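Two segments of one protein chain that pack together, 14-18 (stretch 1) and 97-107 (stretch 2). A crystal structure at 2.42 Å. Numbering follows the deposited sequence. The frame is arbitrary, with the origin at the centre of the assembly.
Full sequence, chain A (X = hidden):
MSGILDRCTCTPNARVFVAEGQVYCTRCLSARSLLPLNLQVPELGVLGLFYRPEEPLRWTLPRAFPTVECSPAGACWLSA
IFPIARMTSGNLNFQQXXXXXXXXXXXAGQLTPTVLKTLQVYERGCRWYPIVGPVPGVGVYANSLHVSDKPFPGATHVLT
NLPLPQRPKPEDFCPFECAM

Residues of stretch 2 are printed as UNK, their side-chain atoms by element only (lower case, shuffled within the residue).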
ATOM      1  N   ALA A  14     -23.290  -5.126  -4.744  1.00 55.85           N
ATOM      2  CA  ALA A  14     -21.891  -5.372  -5.069  1.00 53.96           C
ATOM      3  C   ALA A  14     -21.110  -5.252  -3.759  1.00 54.43           C
ATOM      4  O   ALA A  14     -21.145  -4.205  -3.109  1.00 54.01           O
ATOM      5  CB  ALA A  14     -21.401  -4.338  -6.066  1.00 53.48           C
ATOM      6  N   ARG A  15     -20.409  -6.316  -3.374  1.00 53.11           N
ATOM      7  CA  ARG A  15     -19.647  -6.311  -2.124  1.00 52.68           C
ATOM      8  C   ARG A  15     -18.668  -5.149  -1.925  1.00 51.85           C
ATOM      9  O   ARG A  15     -18.188  -4.517  -2.873  1.00 49.51           O
ATOM     10  CB  ARG A  15     -18.917  -7.641  -1.941  1.00 53.10           C
ATOM     11  CG  ARG A  15     -19.871  -8.813  -1.787  1.00 54.98           C
ATOM     12  CD  ARG A  15     -19.141 -10.092  -1.469  1.00 56.58           C
ATOM     13  NE  ARG A  15     -20.024 -11.251  -1.535  1.00 59.90           N
ATOM     14  CZ  ARG A  15     -20.492 -11.768  -2.665  1.00 60.10           C
ATOM     15  NH1 ARG A  15     -21.289 -12.825  -2.633  1.00 61.78           N
ATOM     16  NH2 ARG A  15     -20.156 -11.227  -3.827  1.00 60.28           N
ATOM     17  N   VAL A  16     -18.367  -4.900  -0.657  1.00 49.35           N
ATOM     18  CA  VAL A  16     -17.501  -3.811  -0.259  1.00 47.50           C
ATOM     19  C   VAL A  16     -16.290  -4.247   0.570  1.00 46.62           C
ATOM     20  O   VAL A  16     -16.309  -5.296   1.214  1.00 47.02           O
ATOM     21  CB  VAL A  16     -18.339  -2.783   0.551  1.00 47.80           C
ATOM     22  CG1 VAL A  16     -17.437  -1.902   1.381  1.00 48.74           C
ATOM     23  CG2 VAL A  16     -19.186  -1.942  -0.401  1.00 46.15           C
ATOM     24  N   PHE A  17     -15.237  -3.437   0.537  1.00 45.89           N
ATOM     25  CA  PHE A  17     -14.033  -3.696   1.325  1.00 45.62           C
ATOM     26  C   PHE A  17     -13.566  -2.363   1.894  1.00 46.38           C
ATOM     27  O   PHE A  17     -13.977  -1.311   1.418  1.00 47.73           O
ATOM     28  CB  PHE A  17     -12.936  -4.366   0.472  1.00 44.08           C
ATOM     29  CG  PHE A  17     -12.349  -3.493  -0.614  1.00 43.45           C
ATOM     30  CD1 PHE A  17     -11.297  -2.616  -0.338  1.00 42.93           C
ATOM     31  CD2 PHE A  17     -12.807  -3.597  -1.934  1.00 42.24           C
ATOM     32  CE1 PHE A  17     -10.705  -1.859  -1.367  1.00 40.97           C
ATOM     33  CE2 PHE A  17     -12.225  -2.848  -2.962  1.00 38.95           C
ATOM     34  CZ  PHE A  17     -11.170  -1.979  -2.678  1.00 40.17           C
ATOM     35  N   VAL A  18     -12.736  -2.402   2.928  1.00 47.26           N
ATOM     36  CA  VAL A  18     -12.246  -1.176   3.543  1.00 47.43           C
ATOM     37  C   VAL A  18     -10.722  -1.062   3.469  1.00 48.96           C
ATOM     38  O   VAL A  18      -9.998  -1.971   3.882  1.00 51.56           O
ATOM     39  CB  VAL A  18     -12.700  -1.095   5.014  1.00 46.50           C
ATOM     40  CG1 VAL A  18     -12.375   0.263   5.597  1.00 44.55           C
ATOM     41  CG2 VAL A  18     -14.180  -1.358   5.099  1.00 46.05           C
ATOM     42  N   UNK A  97      -9.007 -12.015  -8.722  1.00 50.83           N
ATOM     43  CA  UNK A  97      -8.570 -12.294  -7.359  1.00 47.62           C
ATOM     44  C   UNK A  97      -9.391 -11.547  -6.305  1.00 45.69           C
ATOM     45  O   UNK A  97      -9.818 -12.141  -5.319  1.00 44.22           O
ATOM     46  n   UNK A  97      -6.758 -16.672  -5.348  1.00 51.89           N
ATOM     47  c   UNK A  97      -6.328 -15.832  -4.421  1.00 49.24           C
ATOM     48  n   UNK A  97      -6.013 -16.274  -3.215  1.00 49.64           N
ATOM     49  n   UNK A  97      -6.207 -14.548  -4.711  1.00 49.64           N
ATOM     50  c   UNK A  97      -6.518 -13.979  -6.014  1.00 50.05           C
ATOM     51  c   UNK A  97      -7.099 -11.916  -7.216  1.00 48.26           C
ATOM     52  c   UNK A  97      -6.459 -12.471  -5.985  1.00 49.70           C
ATOM     53  N   UNK A  98      -9.600 -10.246  -6.510  1.00 44.08           N
ATOM     54  CA  UNK A  98     -10.370  -9.422  -5.581  1.00 42.43           C
ATOM     55  C   UNK A  98     -11.760 -10.005  -5.383  1.00 43.26           C
ATOM     56  O   UNK A  98     -12.243 -10.132  -4.254  1.00 43.33           O
ATOM     57  s   UNK A  98     -11.429  -6.952  -3.596  1.00 44.39           S
ATOM     58  c   UNK A  98     -11.529  -7.103  -5.417  1.00 42.15           C
ATOM     59  c   UNK A  98     -10.478  -7.990  -6.111  1.00 40.27           C
ATOM     60  c   UNK A  98      -9.944  -6.023  -3.370  1.00 38.24           C
ATOM     61  N   UNK A  99     -12.388 -10.373  -6.493  1.00 41.79           N
ATOM     62  CA  UNK A  99     -13.728 -10.945  -6.479  1.00 41.10           C
ATOM     63  C   UNK A  99     -13.832 -12.297  -5.746  1.00 41.77           C
ATOM     64  O   UNK A  99     -14.810 -12.540  -5.031  1.00 42.56           O
ATOM     65  c   UNK A  99     -15.595 -11.765  -7.933  1.00 39.65           C
ATOM     66  c   UNK A  99     -14.353  -9.705  -8.559  1.00 36.86           C
ATOM     67  c   UNK A  99     -14.252 -11.082  -7.923  1.00 40.52           C
ATOM     68  N   UNK A 100     -12.834 -13.166  -5.912  1.00 41.25           N
ATOM     69  CA  UNK A 100     -12.835 -14.477  -5.258  1.00 43.91           C
ATOM     70  C   UNK A 100     -12.527 -14.353  -3.765  1.00 45.50           C
ATOM     71  O   UNK A 100     -13.082 -15.084  -2.947  1.00 47.03           O
ATOM     72  n   UNK A 100     -13.335 -20.075  -7.152  1.00 51.21           N
ATOM     73  n   UNK A 100     -12.796 -17.848  -7.383  1.00 52.66           N
ATOM     74  c   UNK A 100     -13.649 -18.850  -7.552  1.00 51.16           C
ATOM     75  c   UNK A 100     -11.798 -15.399  -5.900  1.00 44.26           C
ATOM     76  c   UNK A 100     -13.067 -16.471  -7.787  1.00 50.67           C
ATOM     77  c   UNK A 100     -11.935 -15.546  -7.406  1.00 48.46           C
ATOM     78  n   UNK A 100     -14.821 -18.624  -8.117  1.00 51.27           N
ATOM     79  N   UNK A 101     -11.628 -13.432  -3.422  1.00 46.57           N
ATOM     80  CA  UNK A 101     -11.242 -13.193  -2.033  1.00 45.73           C
ATOM     81  C   UNK A 101     -12.403 -12.624  -1.203  1.00 47.22           C
ATOM     82  O   UNK A 101     -12.623 -13.042  -0.064  1.00 47.43           O
ATOM     83  c   UNK A 101      -9.814 -11.790  -0.524  1.00 43.30           C
ATOM     84  c   UNK A 101     -10.055 -12.221  -1.961  1.00 43.68           C
ATOM     85  c   UNK A 101      -8.822 -12.883  -2.529  1.00 43.89           C
ATOM     86  N   UNK A 102     -13.137 -11.669  -1.773  1.00 46.49           N
ATOM     87  CA  UNK A 102     -14.270 -11.062  -1.077  1.00 45.99           C
ATOM     88  C   UNK A 102     -15.352 -12.117  -0.837  1.00 46.74           C
ATOM     89  O   UNK A 102     -15.823 -12.293   0.284  1.00 45.30           O
ATOM     90  c   UNK A 102     -14.831  -9.908  -1.898  1.00 44.45           C
ATOM     91  N   UNK A 103     -15.722 -12.828  -1.901  1.00 46.76           N
ATOM     92  CA  UNK A 103     -16.749 -13.868  -1.830  1.00 46.30           C
ATOM     93  C   UNK A 103     -16.441 -14.901  -0.753  1.00 45.15           C
ATOM     94  O   UNK A 103     -17.323 -15.283   0.011  1.00 44.94           O
ATOM     95  c   UNK A 103     -16.903 -14.563  -3.202  1.00 45.90           C
ATOM     96  N   UNK A 104     -15.193 -15.361  -0.703  1.00 44.33           N
ATOM     97  CA  UNK A 104     -14.790 -16.343   0.297  1.00 46.33           C
ATOM     98  C   UNK A 104     -14.982 -15.801   1.711  1.00 47.03           C
ATOM     99  O   UNK A 104     -15.666 -16.405   2.530  1.00 46.54           O
ATOM    100  c   UNK A 104     -13.715 -19.141  -0.517  1.00 54.52           C
ATOM    101  o   UNK A 104     -14.024 -19.920  -1.443  1.00 55.73           O
ATOM    102  o   UNK A 104     -13.910 -19.410   0.692  1.00 55.36           O
ATOM    103  c   UNK A 104     -13.319 -16.730   0.122  1.00 45.51           C
ATOM    104  c   UNK A 104     -13.054 -17.819  -0.885  1.00 51.76           C
ATOM    105  N   UNK A 105     -14.373 -14.652   1.979  1.00 47.89           N
ATOM    106  CA  UNK A 105     -14.439 -14.021   3.291  1.00 47.39           C
ATOM    107  C   UNK A 105     -15.873 -13.661   3.693  1.00 48.29           C
ATOM    108  O   UNK A 105     -16.305 -13.980   4.805  1.00 49.04           O
ATOM    109  c   UNK A 105     -13.693 -11.998   4.611  1.00 44.87           C
ATOM    110  c   UNK A 105     -11.003 -12.161   3.213  1.00 41.39           C
ATOM    111  c   UNK A 105     -12.033 -13.256   3.221  1.00 40.89           C
ATOM    112  c   UNK A 105     -13.493 -12.782   3.331  1.00 44.91           C
ATOM    113  N   UNK A 106     -16.612 -13.017   2.793  1.00 46.10           N
ATOM    114  CA  UNK A 106     -18.003 -12.662   3.074  1.00 45.24           C
ATOM    115  C   UNK A 106     -18.797 -13.906   3.466  1.00 47.22           C
ATOM    116  O   UNK A 106     -19.570 -13.885   4.427  1.00 47.86           O
ATOM    117  c   UNK A 106     -19.775  -9.773   1.898  1.00 37.75           C
ATOM    118  c   UNK A 106     -17.333  -8.482   1.684  1.00 37.82           C
ATOM    119  c   UNK A 106     -18.506  -7.745   1.762  1.00 38.42           C
ATOM    120  o   UNK A 106     -18.444  -6.374   1.771  1.00 36.35           O
ATOM    121  c   UNK A 106     -18.666 -12.029   1.849  1.00 40.17           C
ATOM    122  c   UNK A 106     -17.392  -9.863   1.719  1.00 37.47           C
ATOM    123  c   UNK A 106     -18.609 -10.530   1.826  1.00 38.51           C
ATOM    124  c   UNK A 106     -19.730  -8.384   1.865  1.00 37.36           C
ATOM    125  N   UNK A 107     -18.615 -14.985   2.709  1.00 47.02           N
ATOM    126  CA  UNK A 107     -19.316 -16.231   2.982  1.00 47.59           C
ATOM    127  C   UNK A 107     -19.005 -16.725   4.397  1.00 47.62           C
ATOM    128  O   UNK A 107     -19.908 -17.015   5.182  1.00 47.39           O
ATOM    129  c   UNK A 107     -19.571 -18.633   2.205  1.00 51.09           C
ATOM    130  c   UNK A 107     -18.918 -17.294   1.957  1.00 48.40           C
ATOM    131  n   UNK A 107     -16.631 -21.532  -0.187  1.00 54.76           N
ATOM    132  c   UNK A 107     -17.847 -21.007  -0.111  1.00 55.89           C
ATOM    133  c   UNK A 107     -19.472 -19.550   1.012  1.00 51.96           C
ATOM    134  n   UNK A 107     -18.154 -20.150   0.858  1.00 54.78           N
ATOM    135  n   UNK A 107     -18.769 -21.350  -1.002  1.00 56.58           N
TER

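Position 97 carries three carbons, a nitrogen, and then a carbon bearing two further nitrogens, a guanidinium group. It is Arg97, whose side chain is out of reach of stretch 1 and is hydrogen-bonded through NH2 elsewhere in the structure. Position 98 has an unbranched chain of two carbons, a sulfur and a last carbon; its CA-to-CB bond points toward stretch 1, and its terminal carbon lies over one face of the Phe17 ring. The thioether identifies Met98, with CE 3.9 Å from Phe17 CE2, while its sulfur approaches the ring obliquely.

Position 99 has three carbons forked at the first, and makes no contact: Val99. At 100, three carbons lead to a nitrogen and a carbon with two more nitrogens; this is Arg100, exposed and out of reach of stretch 1. Position 101 repeats the three-carbon fork and is Val101, buried but likewise out of reach.

Position 102 has a single side-chain carbon, directed toward stretch 1 and 4.3 Å from Arg15 CD, the distance being measured from CB. It is Ala102, and its CA is the nearest to that of Arg15, 7.3 Å away. Position 103 also has one carbon, but set sideways, and its CA lies over one face of the Arg15 guanidinium, with 4.2 Å between this CA and Arg15 NE. It is Ala103.

Position 104 has three carbons, the third bearing two oxygens. This carboxylate is Glu104, too distant to touch stretch 1. Position 105 has four carbons, forked at the first with one arm two carbons long: Ile105, buried and also out of reach.

Position 106 has one carbon followed by a six-carbon ring bearing an oxygen, which reaches the backbone of Val16. It is Tyr106. Its OH donates a very short hydrogen bond of 2.5 Å to Val16 O, and Arg15 CD sits over the ring face, 3.4 Å from Tyr106 CG. Position 107, with three carbons, a nitrogen and a carbon carrying two nitrogens, is Arg107; its end leads away from stretch 1, and its NH2 lies 3.3 Å from Glu104 OE2 in a salt bridge of charges only.

The contact therefore uses one side of a continuous helix. Met98, Ala102 and Tyr106, spaced four residues apart, all point toward stretch 1. Arg15 CD sits over the Tyr106 ring in a CH-pi contact, with Ala102 CB beside it at 4.3 Å. At the far end of the ring the hydroxyl holds the strand through the Val16 carbonyl; nearer the start of the helix segment, Met98 packs against Phe17.

Stretch 2 (97-107) RMVRVAAEIYR
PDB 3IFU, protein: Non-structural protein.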